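Local coordinates for protein putative polysaccharide deacetylase (PDB 5JP6) that probably removes acetyl groups from peptidoglycan as a zinc-dependent family 4 carbohydrate esterase of the predatory bacterium Bdellovibrio bacteriovorus, at residues Lys197-Ala202 and Gly221-Ser226; Ala213-Ala218 and Asp267-Val272; Ile303-Trp308 and Val332-Ile337; Gln311-Leu316 and Gln338-Glu343. The protein carries 1 engineered substitution. All coordinates share one frame; numbering follows the deposited sequence. Where two conformers were deposited one is given.

Interaction 1. Residues Lys197-Ala202 and Gly221-Ser226; sequences KAMFFA and GHVIGS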
loop_
_atom_site.group_PDB
_atom_site.type_symbol
_atom_site.label_atom_id
_atom_site.label_comp_id
_atom_site.label_asym_id
_atom_site.label_seq_id
_atom_site.Cartn_x
_atom_site.Cartn_y
_atom_site.Cartn_z
ATOM N N LYS A 197 -14.689 6.838 -2.753
ATOM C CA LYS A 197 -14.556 5.667 -1.884
ATOM C C LYS A 197 -13.547 4.742 -2.544
ATOM O O LYS A 197 -13.353 4.781 -3.752
ATOM C CB LYS A 197 -15.903 4.966 -1.718
ATOM C CG LYS A 197 -16.983 5.860 -1.139
ATOM C CD LYS A 197 -16.654 6.316 0.271
ATOM C CE LYS A 197 -17.812 7.113 0.880
ATOM N NZ LYS A 197 -18.123 8.377 0.118
ATOM N N ALA A 198 -12.943 3.879 -1.740
ATOM C CA ALA A 198 -11.880 2.982 -2.203
ATOM C C ALA A 198 -11.932 1.645 -1.487
ATOM O O ALA A 198 -12.630 1.485 -0.497
ATOM C CB ALA A 198 -10.514 3.647 -1.978
ATOM N N MET A 199 -11.169 0.687 -2.027
ATOM C CA MET A 199 -11.073 -0.626 -1.466
ATOM C C MET A 199 -9.639 -0.719 -0.823
ATOM O O MET A 199 -8.631 -0.446 -1.502
ATOM C CB MET A 199 -11.310 -1.736 -2.502
ATOM C CG MET A 199 -12.574 -1.623 -3.295
ATOM S SD MET A 199 -12.706 -2.925 -4.495
ATOM C CE MET A 199 -13.253 -4.273 -3.447
ATOM N N PHE A 200 -9.550 -1.150 0.435
ATOM C CA PHE A 200 -8.277 -1.357 1.101
ATOM C C PHE A 200 -8.066 -2.828 1.385
ATOM O O PHE A 200 -8.899 -3.471 2.021
ATOM C CB PHE A 200 -8.203 -0.551 2.405
ATOM C CG PHE A 200 -8.178 0.937 2.204
ATOM C CD1 PHE A 200 -9.315 1.626 1.860
ATOM C CD2 PHE A 200 -6.975 1.647 2.316
ATOM C CE1 PHE A 200 -9.282 3.006 1.631
ATOM C CE2 PHE A 200 -6.940 3.009 2.098
ATOM C CZ PHE A 200 -8.091 3.690 1.747
ATOM N N PHE A 201 -6.957 -3.353 0.876
ATOM C CA PHE A 201 -6.560 -4.730 1.114
ATOM C C PHE A 201 -5.423 -4.687 2.136
ATOM O O PHE A 201 -4.248 -4.583 1.817
ATOM C CB PHE A 201 -6.172 -5.436 -0.187
ATOM C CG PHE A 201 -7.314 -5.558 -1.153
ATOM C CD1 PHE A 201 -7.572 -4.543 -2.057
ATOM C CD2 PHE A 201 -8.135 -6.670 -1.160
ATOM C CE1 PHE A 201 -8.637 -4.624 -2.935
ATOM C CE2 PHE A 201 -9.199 -6.762 -2.049
ATOM C CZ PHE A 201 -9.455 -5.737 -2.930
ATOM N N ALA A 202 -5.832 -4.734 3.395
ATOM C CA ALA A 202 -4.936 -4.521 4.512
ATOM C C ALA A 202 -4.127 -5.764 4.797
ATOM O O ALA A 202 -4.589 -6.867 4.536
ATOM C CB ALA A 202 -5.757 -4.138 5.740
ATOM N N GLY A 221 -16.218 4.891 5.263
ATOM C CA GLY A 221 -17.116 4.194 4.324
ATOM C C GLY A 221 -16.445 3.324 3.280
ATOM O O GLY A 221 -17.096 2.818 2.377
ATOM N N HIS A 222 -15.150 3.083 3.447
ATOM C CA HIS A 222 -14.420 2.312 2.461
ATOM C C HIS A 222 -14.616 0.809 2.676
ATOM O O HIS A 222 -15.005 0.355 3.754
ATOM C CB HIS A 222 -12.945 2.682 2.521
ATOM C CG HIS A 222 -12.696 4.137 2.328
ATOM N ND1 HIS A 222 -12.951 4.793 1.149
ATOM C CD2 HIS A 222 -12.255 5.070 3.197
ATOM C CE1 HIS A 222 -12.653 6.076 1.295
ATOM N NE2 HIS A 222 -12.216 6.260 2.527
ATOM N N VAL A 223 -14.339 0.062 1.628
ATOM C CA VAL A 223 -14.287 -1.404 1.691
ATOM C C VAL A 223 -12.930 -1.803 2.256
ATOM O O VAL A 223 -11.901 -1.234 1.888
ATOM C CB VAL A 223 -14.604 -2.047 0.326
ATOM C CG1 VAL A 223 -14.111 -3.472 0.275
ATOM C CG2 VAL A 223 -16.086 -1.944 0.053
ATOM N N ILE A 224 -12.934 -2.769 3.172
ATOM C CA ILE A 224 -11.716 -3.274 3.783
ATOM C C ILE A 224 -11.701 -4.798 3.769
ATOM O O ILE A 224 -12.493 -5.426 4.448
ATOM C CB ILE A 224 -11.520 -2.765 5.208
ATOM C CG1 ILE A 224 -11.677 -1.253 5.285
ATOM C CG2 ILE A 224 -10.154 -3.213 5.749
ATOM C CD1 ILE A 224 -11.652 -0.737 6.719
ATOM N N GLY A 225 -10.776 -5.342 2.966
ATOM C CA GLY A 225 -10.448 -6.753 2.962
ATOM C C GLY A 225 -9.004 -6.944 3.350
ATOM O O GLY A 225 -8.450 -6.171 4.129
ATOM N N SER A 226 -8.368 -7.969 2.793
ATOM C CA SER A 226 -6.996 -8.283 3.181
ATOM C C SER A 226 -6.100 -8.672 2.007
ATOM O O SER A 226 -6.587 -9.011 0.957
ATOM C CB SER A 226 -6.997 -9.330 4.302
ATOM O OG SER A 226 -7.322 -10.614 3.830
#

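Interaction 2. Residues Ala213-Ala218 and Asp267-Val272; sequences ALKRVA and DVLGWV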
loop_
_atom_site.group_PDB
_atom_site.type_symbol
_atom_site.label_atom_id
_atom_site.label_comp_id
_atom_site.label_asym_id
_atom_site.label_seq_id
_atom_site.Cartn_x
_atom_site.Cartn_y
_atom_site.Cartn_z
ATOM N N ALA A 213 -5.868 3.591 13.001
ATOM C CA ALA A 213 -5.905 4.012 11.613
ATOM C C ALA A 213 -6.894 3.162 10.822
ATOM O O ALA A 213 -7.652 3.696 10.019
ATOM C CB ALA A 213 -4.516 3.966 10.980
ATOM N N LEU A 214 -6.930 1.855 11.087
ATOM C CA LEU A 214 -7.884 0.999 10.387
ATOM C C LEU A 214 -9.335 1.437 10.702
ATOM O O LEU A 214 -10.194 1.463 9.825
ATOM C CB LEU A 214 -7.674 -0.473 10.712
ATOM C CG LEU A 214 -8.456 -1.427 9.812
ATOM C CD1 LEU A 214 -7.847 -1.480 8.416
ATOM C CD2 LEU A 214 -8.509 -2.816 10.450
ATOM N N LYS A 215 -9.588 1.752 11.974
ATOM C CA LYS A 215 -10.898 2.240 12.344
ATOM C C LYS A 215 -11.286 3.523 11.596
ATOM O O LYS A 215 -12.454 3.706 11.251
ATOM C CB LYS A 215 -11.003 2.420 13.834
ATOM C CG LYS A 215 -10.929 1.117 14.642
ATOM C CD LYS A 215 -11.117 1.391 16.123
ATOM C CE LYS A 215 -10.953 0.105 16.899
ATOM N NZ LYS A 215 -11.197 0.358 18.337
ATOM N N ARG A 216 -10.325 4.418 11.356
ATOM C CA ARG A 216 -10.624 5.621 10.570
ATOM C C ARG A 216 -10.931 5.296 9.137
ATOM O O ARG A 216 -11.805 5.934 8.554
ATOM C CB ARG A 216 -9.494 6.644 10.667
ATOM C CG ARG A 216 -9.295 7.137 12.132
ATOM C CD ARG A 216 -8.286 8.281 12.223
ATOM N NE ARG A 216 -6.899 7.891 11.994
ATOM C CZ ARG A 216 -6.083 7.457 12.938
ATOM N NH1 ARG A 216 -6.535 7.286 14.174
ATOM N NH2 ARG A 216 -4.818 7.163 12.659
ATOM N N VAL A 217 -10.235 4.316 8.554
ATOM C CA VAL A 217 -10.575 3.880 7.193
ATOM C C VAL A 217 -12.036 3.394 7.189
ATOM O O VAL A 217 -12.817 3.796 6.323
ATOM C CB VAL A 217 -9.644 2.752 6.679
ATOM C CG1 VAL A 217 -10.089 2.237 5.315
ATOM C CG2 VAL A 217 -8.173 3.178 6.654
ATOM N N ALA A 218 -12.386 2.540 8.153
ATOM C CA ALA A 218 -13.738 1.973 8.249
ATOM C C ALA A 218 -14.798 3.099 8.372
ATOM O O ALA A 218 -15.845 3.077 7.710
ATOM C CB ALA A 218 -13.853 0.994 9.390
ATOM N N ASP A 267 -10.796 -8.717 13.918
ATOM C CA ASP A 267 -10.521 -8.505 15.336
ATOM C C ASP A 267 -10.593 -7.027 15.736
ATOM O O ASP A 267 -10.945 -6.724 16.892
ATOM C CB ASP A 267 -9.171 -9.080 15.706
ATOM C CG ASP A 267 -9.140 -10.594 15.730
ATOM O OD1 ASP A 267 -10.211 -11.256 15.681
ATOM O OD2 ASP A 267 -7.996 -11.135 15.768
ATOM N N VAL A 268 -10.269 -6.124 14.803
ATOM C CA VAL A 268 -10.359 -4.678 15.089
ATOM C C VAL A 268 -11.782 -4.147 14.904
ATOM O O VAL A 268 -12.313 -3.428 15.770
ATOM C CB VAL A 268 -9.370 -3.872 14.239
ATOM C CG1 VAL A 268 -9.533 -2.361 14.438
ATOM C CG2 VAL A 268 -7.920 -4.284 14.562
ATOM N N LEU A 269 -12.406 -4.507 13.782
ATOM C CA LEU A 269 -13.633 -3.861 13.339
ATOM C C LEU A 269 -14.928 -4.593 13.678
ATOM O O LEU A 269 -15.989 -3.953 13.716
ATOM C CB LEU A 269 -13.616 -3.698 11.818
ATOM C CG LEU A 269 -12.478 -2.879 11.232
ATOM C CD1 LEU A 269 -12.570 -2.886 9.724
ATOM C CD2 LEU A 269 -12.484 -1.452 11.767
ATOM N N GLY A 270 -14.851 -5.910 13.895
ATOM C CA GLY A 270 -16.041 -6.710 14.014
ATOM C C GLY A 270 -16.626 -7.122 12.677
ATOM O O GLY A 270 -17.688 -7.733 12.594
ATOM N N TRP A 271 -15.896 -6.820 11.610
ATOM C CA TRP A 271 -16.254 -7.243 10.275
ATOM C C TRP A 271 -15.012 -7.157 9.392
ATOM O O TRP A 271 -14.011 -6.561 9.764
ATOM C CB TRP A 271 -17.379 -6.391 9.708
ATOM C CG TRP A 271 -17.113 -4.901 9.691
ATOM C CD1 TRP A 271 -17.547 -3.986 10.591
ATOM C CD2 TRP A 271 -16.436 -4.166 8.676
ATOM N NE1 TRP A 271 -17.168 -2.705 10.229
ATOM C CE2 TRP A 271 -16.480 -2.789 9.039
ATOM C CE3 TRP A 271 -15.817 -4.524 7.473
ATOM C CZ2 TRP A 271 -15.941 -1.777 8.222
ATOM C CZ3 TRP A 271 -15.249 -3.541 6.690
ATOM C CH2 TRP A 271 -15.298 -2.175 7.070
ATOM N N VAL A 272 -15.122 -7.797 8.228
ATOM C CA VAL A 272 -14.130 -7.755 7.189
ATOM C C VAL A 272 -14.848 -8.054 5.889
ATOM O O VAL A 272 -15.583 -9.043 5.790
ATOM C CB VAL A 272 -12.947 -8.710 7.424
ATOM C CG1 VAL A 272 -13.376 -10.170 7.650
ATOM C CG2 VAL A 272 -11.947 -8.568 6.278
HETATM O O HOH W 1 -11.323 -2.927 18.254
#

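Interaction 3. Residues Ile303-Trp308 and Val332-Ile337; sequences IESDDW and VLFHDI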
loop_
_atom_site.group_PDB
_atom_site.type_symbol
_atom_site.label_atom_id
_atom_site.label_comp_id
_atom_site.label_asym_id
_atom_site.label_seq_id
_atom_site.Cartn_x
_atom_site.Cartn_y
_atom_site.Cartn_z
ATOM N N ILE A 303 -4.929 -1.727 -13.943
ATOM C CA ILE A 303 -4.272 -0.424 -14.061
ATOM C C ILE A 303 -3.162 -0.362 -12.995
ATOM O O ILE A 303 -3.439 -0.268 -11.791
ATOM C CB ILE A 303 -5.253 0.753 -13.886
ATOM C CG1 ILE A 303 -6.339 0.732 -14.942
ATOM C CG2 ILE A 303 -4.498 2.088 -13.936
ATOM C CD1 ILE A 303 -7.540 1.567 -14.612
ATOM N N GLU A 304 -1.911 -0.390 -13.461
ATOM C CA GLU A 304 -0.737 -0.318 -12.578
ATOM C C GLU A 304 -0.349 1.136 -12.305
ATOM O O GLU A 304 -0.367 1.967 -13.190
ATOM C CB GLU A 304 0.422 -1.099 -13.169
ATOM C CG GLU A 304 0.204 -2.569 -12.801
ATOM C CD GLU A 304 0.814 -3.572 -13.701
ATOM O OE1 GLU A 304 1.494 -3.196 -14.685
ATOM O OE2 GLU A 304 0.592 -4.765 -13.399
ATOM N N SER A 305 -0.007 1.411 -11.048
ATOM C CA SER A 305 0.609 2.659 -10.679
ATOM C C SER A 305 2.106 2.605 -10.701
ATOM O O SER A 305 2.756 3.661 -10.830
ATOM C CB SER A 305 0.142 3.116 -9.296
ATOM O OG SER A 305 0.618 2.253 -8.283
ATOM N N ASP A 306 2.665 1.396 -10.542
ATOM C CA ASP A 306 4.109 1.254 -10.323
ATOM C C ASP A 306 4.593 2.116 -9.135
ATOM O O ASP A 306 5.740 2.548 -9.115
ATOM C CB ASP A 306 4.885 1.617 -11.594
ATOM C CG ASP A 306 4.693 0.630 -12.706
ATOM O OD1 ASP A 306 4.322 -0.516 -12.458
ATOM O OD2 ASP A 306 5.043 1.030 -13.848
ATOM N N ASP A 307 3.723 2.334 -8.120
ATOM C CA ASP A 307 4.095 3.227 -7.016
ATOM C C ASP A 307 5.184 2.625 -6.112
ATOM O O ASP A 307 5.717 3.344 -5.260
ATOM C CB ASP A 307 2.893 3.751 -6.234
ATOM C CG ASP A 307 2.174 2.687 -5.453
ATOM O OD1 ASP A 307 2.503 1.471 -5.539
ATOM O OD2 ASP A 307 1.228 3.026 -4.719
ATOM N N TRP A 308 5.516 1.342 -6.296
ATOM C CA TRP A 308 6.641 0.665 -5.601
ATOM C C TRP A 308 8.000 1.195 -6.081
ATOM O O TRP A 308 9.018 0.994 -5.407
ATOM C CB TRP A 308 6.555 -0.855 -5.825
ATOM C CG TRP A 308 6.520 -1.265 -7.272
ATOM C CD1 TRP A 308 5.413 -1.499 -8.033
ATOM C CD2 TRP A 308 7.656 -1.482 -8.135
ATOM N NE1 TRP A 308 5.784 -1.828 -9.307
ATOM C CE2 TRP A 308 7.149 -1.813 -9.405
ATOM C CE3 TRP A 308 9.042 -1.385 -7.968
ATOM C CZ2 TRP A 308 7.974 -2.098 -10.481
ATOM C CZ3 TRP A 308 9.856 -1.652 -9.059
ATOM C CH2 TRP A 308 9.318 -2.014 -10.283
ATOM N N VAL A 332 -7.406 0.014 -10.180
ATOM C CA VAL A 332 -6.072 0.600 -10.018
ATOM C C VAL A 332 -5.400 0.045 -8.777
ATOM O O VAL A 332 -6.011 0.059 -7.699
ATOM C CB VAL A 332 -6.154 2.133 -9.864
ATOM C CG1 VAL A 332 -4.740 2.748 -9.827
ATOM C CG2 VAL A 332 -6.986 2.745 -10.981
ATOM N N LEU A 333 -4.145 -0.362 -8.918
ATOM C CA LEU A 333 -3.338 -0.825 -7.779
ATOM C C LEU A 333 -2.428 0.289 -7.237
ATOM O O LEU A 333 -1.495 0.711 -7.941
ATOM C CB LEU A 333 -2.452 -1.994 -8.202
ATOM C CG LEU A 333 -1.531 -2.531 -7.117
ATOM C CD1 LEU A 333 -2.295 -3.086 -5.907
ATOM C CD2 LEU A 333 -0.584 -3.591 -7.680
ATOM N N PHE A 334 -2.686 0.682 -5.983
ATOM C CA PHE A 334 -1.855 1.633 -5.200
ATOM C C PHE A 334 -1.474 0.845 -3.916
ATOM O O PHE A 334 -2.084 -0.168 -3.548
ATOM C CB PHE A 334 -2.593 2.907 -4.811
ATOM C CG PHE A 334 -2.780 3.921 -5.925
ATOM C CD1 PHE A 334 -1.670 4.548 -6.556
ATOM C CD2 PHE A 334 -4.056 4.307 -6.291
ATOM C CE1 PHE A 334 -1.887 5.514 -7.503
ATOM C CE2 PHE A 334 -4.257 5.308 -7.226
ATOM C CZ PHE A 334 -3.177 5.871 -7.839
ATOM N N HIS A 335 -0.518 1.422 -3.196
ATOM C CA HIS A 335 -0.173 0.999 -1.831
ATOM C C HIS A 335 -0.272 2.201 -0.905
ATOM O O HIS A 335 0.432 3.191 -1.119
ATOM C CB HIS A 335 1.231 0.407 -1.806
ATOM C CG HIS A 335 1.386 -0.815 -2.655
ATOM N ND1 HIS A 335 1.564 -0.731 -4.023
ATOM C CD2 HIS A 335 1.282 -2.139 -2.356
ATOM C CE1 HIS A 335 1.590 -1.965 -4.515
ATOM N NE2 HIS A 335 1.423 -2.821 -3.523
ATOM N N ASP A 336 -1.117 2.122 0.130
ATOM C CA ASP A 336 -1.288 3.282 1.027
ATOM C C ASP A 336 -0.077 3.364 1.997
ATOM O O ASP A 336 0.061 4.359 2.705
ATOM C CB ASP A 336 -2.643 3.359 1.751
ATOM C CG ASP A 336 -2.988 2.119 2.524
ATOM O OD1 ASP A 336 -2.801 1.015 1.958
ATOM O OD2 ASP A 336 -3.460 2.223 3.689
ATOM N N ILE A 337 0.815 2.382 1.979
ATOM C CA ILE A 337 2.091 2.459 2.710
ATOM C C ILE A 337 3.205 3.160 1.923
ATOM O O ILE A 337 4.321 3.329 2.428
ATOM C CB ILE A 337 2.565 1.061 3.191
ATOM C CG1 ILE A 337 2.851 0.131 2.021
ATOM C CG2 ILE A 337 1.526 0.439 4.115
ATOM C CD1 ILE A 337 3.657 -1.074 2.377
#

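Interaction 4. Residues Gln311-Leu316 and Gln338-Glu343; sequences QSNEQL and QRRTAE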
loop_
_atom_site.group_PDB
_atom_site.type_symbol
_atom_site.label_atom_id
_atom_site.label_comp_id
_atom_site.label_asym_id
_atom_site.label_seq_id
_atom_site.Cartn_x
_atom_site.Cartn_y
_atom_site.Cartn_z
ATOM N N GLN A 311 10.660 7.181 -7.859
ATOM C CA GLN A 311 10.474 8.048 -9.023
ATOM C C GLN A 311 9.955 9.383 -8.520
ATOM O O GLN A 311 9.488 9.465 -7.374
ATOM C CB GLN A 311 9.479 7.462 -9.986
ATOM C CG GLN A 311 8.076 7.285 -9.416
ATOM C CD GLN A 311 7.225 6.337 -10.247
ATOM O OE1 GLN A 311 6.843 6.656 -11.376
ATOM N NE2 GLN A 311 6.950 5.171 -9.709
ATOM N N SER A 312 9.999 10.401 -9.365
ATOM C CA SER A 312 9.448 11.707 -8.995
ATOM C C SER A 312 7.932 11.635 -8.862
ATOM O O SER A 312 7.275 10.759 -9.448
ATOM C CB SER A 312 9.821 12.744 -10.042
ATOM O OG SER A 312 9.280 12.428 -11.311
ATOM N N ASN A 313 7.361 12.593 -8.137
ATOM C CA ASN A 313 5.915 12.700 -8.096
ATOM C C ASN A 313 5.335 12.824 -9.499
ATOM O O ASN A 313 4.329 12.204 -9.830
ATOM C CB ASN A 313 5.491 13.951 -7.346
ATOM C CG ASN A 313 5.708 13.894 -5.840
ATOM O OD1 ASN A 313 6.465 13.124 -5.325
ATOM N ND2 ASN A 313 5.045 14.839 -5.146
ATOM N N GLU A 314 5.996 13.632 -10.333
ATOM C CA GLU A 314 5.622 13.872 -11.730
ATOM C C GLU A 314 5.564 12.574 -12.536
ATOM O O GLU A 314 4.619 12.293 -13.265
ATOM C CB GLU A 314 6.660 14.841 -12.328
ATOM C CG GLU A 314 6.295 15.535 -13.605
ATOM C CD GLU A 314 7.106 16.848 -13.765
ATOM O OE1 GLU A 314 6.694 17.858 -13.120
ATOM O OE2 GLU A 314 8.123 16.881 -14.539
ATOM N N GLN A 315 6.606 11.751 -12.417
ATOM C CA GLN A 315 6.672 10.482 -13.106
ATOM C C GLN A 315 5.536 9.496 -12.672
ATOM O O GLN A 315 4.885 8.889 -13.467
ATOM C CB GLN A 315 8.089 9.915 -12.934
ATOM C CG GLN A 315 8.248 8.562 -13.599
ATOM C CD GLN A 315 9.683 8.107 -13.655
ATOM O OE1 GLN A 315 10.610 8.886 -13.484
ATOM N NE2 GLN A 315 9.865 6.827 -13.862
ATOM N N LEU A 316 5.342 9.453 -11.344
ATOM C CA LEU A 316 4.305 8.581 -10.815
ATOM C C LEU A 316 2.927 8.969 -11.345
ATOM O O LEU A 316 2.187 8.114 -11.826
ATOM C CB LEU A 316 4.350 8.585 -9.276
ATOM C CG LEU A 316 3.284 7.714 -8.575
ATOM C CD1 LEU A 316 3.394 6.263 -9.070
ATOM C CD2 LEU A 316 3.438 7.793 -7.080
ATOM N N GLN A 338 2.891 3.604 0.699
ATOM C CA GLN A 338 3.857 4.303 -0.133
ATOM C C GLN A 338 3.621 5.825 0.049
ATOM O O GLN A 338 2.594 6.363 -0.369
ATOM C CB GLN A 338 3.683 3.936 -1.604
ATOM C CG GLN A 338 4.829 4.420 -2.489
ATOM C CD GLN A 338 6.130 3.640 -2.203
ATOM O OE1 GLN A 338 6.206 2.389 -2.266
ATOM N NE2 GLN A 338 7.126 4.361 -1.823
ATOM N N ARG A 339 4.582 6.509 0.661
ATOM C CA ARG A 339 4.409 7.936 0.939
ATOM C C ARG A 339 4.071 8.721 -0.304
ATOM O O ARG A 339 3.154 9.571 -0.299
ATOM C CB ARG A 339 5.627 8.537 1.629
ATOM C CG ARG A 339 5.488 10.032 1.726
ATOM C CD ARG A 339 6.438 10.665 2.684
ATOM N NE ARG A 339 6.185 12.100 2.725
ATOM C CZ ARG A 339 6.961 12.985 3.317
ATOM N NH1 ARG A 339 8.016 12.585 3.996
ATOM N NH2 ARG A 339 6.625 14.262 3.281
ATOM N N ARG A 340 4.767 8.437 -1.398
ATOM C CA ARG A 340 4.597 9.285 -2.581
ATOM C C ARG A 340 3.182 9.174 -3.139
ATOM O O ARG A 340 2.665 10.129 -3.673
ATOM C CB ARG A 340 5.622 8.938 -3.638
ATOM C CG ARG A 340 5.724 9.947 -4.758
ATOM C CD ARG A 340 6.922 9.612 -5.641
ATOM N NE ARG A 340 8.176 9.430 -4.932
ATOM C CZ ARG A 340 9.103 10.377 -4.700
ATOM N NH1 ARG A 340 8.912 11.634 -5.025
ATOM N NH2 ARG A 340 10.234 10.047 -4.128
ATOM N N THR A 341 2.567 8.011 -2.957
ATOM C CA THR A 341 1.172 7.844 -3.353
ATOM C C THR A 341 0.243 8.769 -2.580
ATOM O O THR A 341 -0.671 9.400 -3.178
ATOM C CB THR A 341 0.774 6.375 -3.239
ATOM O OG1 THR A 341 1.590 5.609 -4.130
ATOM C CG2 THR A 341 -0.718 6.129 -3.547
ATOM N N ALA A 342 0.476 8.903 -1.271
ATOM C CA ALA A 342 -0.314 9.868 -0.471
ATOM C C ALA A 342 -0.009 11.306 -0.967
ATOM O O ALA A 342 -0.932 12.142 -1.088
ATOM C CB ALA A 342 -0.044 9.706 1.020
ATOM N N GLU A 343 1.267 11.611 -1.280
ATOM C CA GLU A 343 1.621 12.951 -1.697
ATOM C C GLU A 343 0.917 13.362 -2.988
ATOM O O GLU A 343 0.624 14.537 -3.169
ATOM C CB GLU A 343 3.143 13.068 -1.913
ATOM C CG GLU A 343 3.987 12.888 -0.662
ATOM C CD GLU A 343 4.029 14.122 0.220
ATOM O OE1 GLU A 343 3.829 15.276 -0.246
ATOM O OE2 GLU A 343 4.327 13.948 1.438
HETATM O O HOH W 2 5.364 15.946 -2.419
#

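Interaction 1. Residues Lys197-Ala202 and Gly221-Ser226
M199-A202 and V223-S226 are neighbouring parallel strands of the NodB-type deacetylase fold, linked by a beta-alpha-beta crossover through helices 204-209 and 211-219. Just ahead of the strand pairing, H222 places its CG beside its own backbone N, and ring atom ND1 accepts the N-H of A198 at 3.0 Å, the donor tilted 20° from the imidazole plane. K197 CA sits at the edge of that ring, while the K197 and H222 side chains cross at about a right angle. F200 turns an edge to one imidazole face: CE1 lies 3.7 Å from H222 CG in a T-shaped pair with planes 60° apart. V217 of helix 211-219 covers F200 and I224 on this side of the sheet. Regular bonds follow, among them F200 N to V223 O and G225 N to F200 O, each 2.8 Å. On the other side M199 and V223 lie side by side; the bend at chi3 (79°) brings M199 CE to 3.9 Å from V223 CG1, with V275 packed against both. F201 shares that side and touches D176, a zinc-binding residue that does not hold the ion here; the F201 ring edge meets S226, CD2 to O 3.5 Å.

Interaction 2. Residues Ala213-Ala218 and Asp267-Val272
L214 pushes its CD2 methyl into the notch between V268 and L269, 4.0 Å from V268 CB and 4.0 Å from L269 CG, where helix 211-219 meets the C-terminal end of helix 251-269 on the outside of the deacetylase fold. The fit is reciprocal. L269 CD2 projects into the shallow hollow between K215 CA and A218 CB, coming within 3.7 Å of the A218 methyl; L269 and K215 slide past each other in opposite directions. The small A218 CB is the next bump, lodged between L269 CD2 and the benzo part of W271, with CZ2 at 3.7 Å. Behind it the indole carries L269 CD1 over one face, offset toward the rim, and makes a cation-pi contact with K370. G270, directly before W271, ends the helix with positive phi. Beneath the seam, L214, A218 and L269 all touch I224 of strand 223-227, so the two helices share one apolar footing on the sheet. At the exposed edge of the contact the extended K215 chain lies across V268 CG1, its CG and CE both in contact. A water there donates to V268 O at 2.7 Å and accepts a weak bond from K215 NZ at 3.3 Å.

Interaction 3. Residues Ile303-Trp308 and Val332-Ile337
The F334 ring has D307 OD2 at its edge, close to the ring plane, and V332 CG1 over one face toward the rim, while S305 CB approaches F334 CD1 obliquely at 3.6 Å. The H335 imidazole meets the same carboxylate at its edge: ND1 donates to D307 OD1 at 2.8 Å, nearly in the ring plane, although ring and carboxylate planes are turned 43° apart. D307 OD2 accepts the backbone N of H335, also at 2.8 Å, and each oxygen uses its syn lone pair. T341 adds a further hydrogen bond to OD2. S305 OG both donates and accepts: it gives its proton to L333 O at 2.6 Å and takes the N-H of D307 at 3.1 Å, the latter bond making an ST turn. Further back, L333 N reaches I303 O at 3.0 Å in a short parallel pairing that joins the two strands of the beta-alpha-beta unit formed by strand 303-304, helix 313-327 and strand 330-335; I303 CD1 packs on V332 CG2. With ND1 engaged by D307, H335 directs NE2 to the hydroxyl of the zinc ligand Y280, and its side chain lies about 4 Å from the zinc ion. D307 thus lies behind H335, which itself touches the first shell through Y280, and its two bonds hold both the ring and the backbone of H335 in place.

Interaction 4. Residues Gln311-Leu316 and Gln338-Glu343
R340 reaches N313 and L316 from the neighbouring helix and makes the tight part of this contact. Its CG lies anti to the backbone N (chi1 -167°), and the bend at chi3 (-52°) sets NE off the line of the chain. NH1 donates to N313 OD1 at 2.9 Å, with amide and guanidinium planes 73° apart, and also bonds H120. Q311 O also lies close to the guanidinium, but that approach is doubtful in the model and is no hydrogen bond. Beneath the arginine, L316 CD2 packs against the aliphatic stem, 3.9 Å from R340 CG. The N313 and E343 side meets more loosely. N313 ND2 comes no nearer than 4.1 Å to E343 CB, and a water fills the interval, 3.0 Å from N313 ND2 and 2.7 Å from E343 OE1. E343 is otherwise occupied: R339 presents NE and NH2 side-on to its OE2, the NE bond being 2.9 Å, and R125 of helix 110-126 forms a salt bridge with OE1. Both partners are helix beginnings, with S312 at one N-cap, its OG accepting Q315 N, and Q338 at the other. This is the packing of successive helices, 313-327 and 339-354, either side of strand 330-335 in the chain, in the alternating beta-alpha architecture of NodB-type deacetylases.

Interactions 1 and 3 lie within one parallel sheet, and interactions 2 and 4 are helix contacts beside it. Interaction 2 lies directly against interaction 1, their centres about 10 Å apart and touching, as at V217 O to H222 CD2, 3.4 Å. Interaction 3 occupies another part of the sheet and touches interaction 1 where F200 CD2 meets D336 OD2 at 3.8 Å. Interactions 3 and 4 interlock along the chain and pack together, as at S305 O to L316 CD1, 3.2 Å. Graded by distance from the zinc ion, the side chains of H335, F201 and T341 lie about 4, 7 and 12 Å away; interactions 2 and 4 flank opposite sides of the chain's centre.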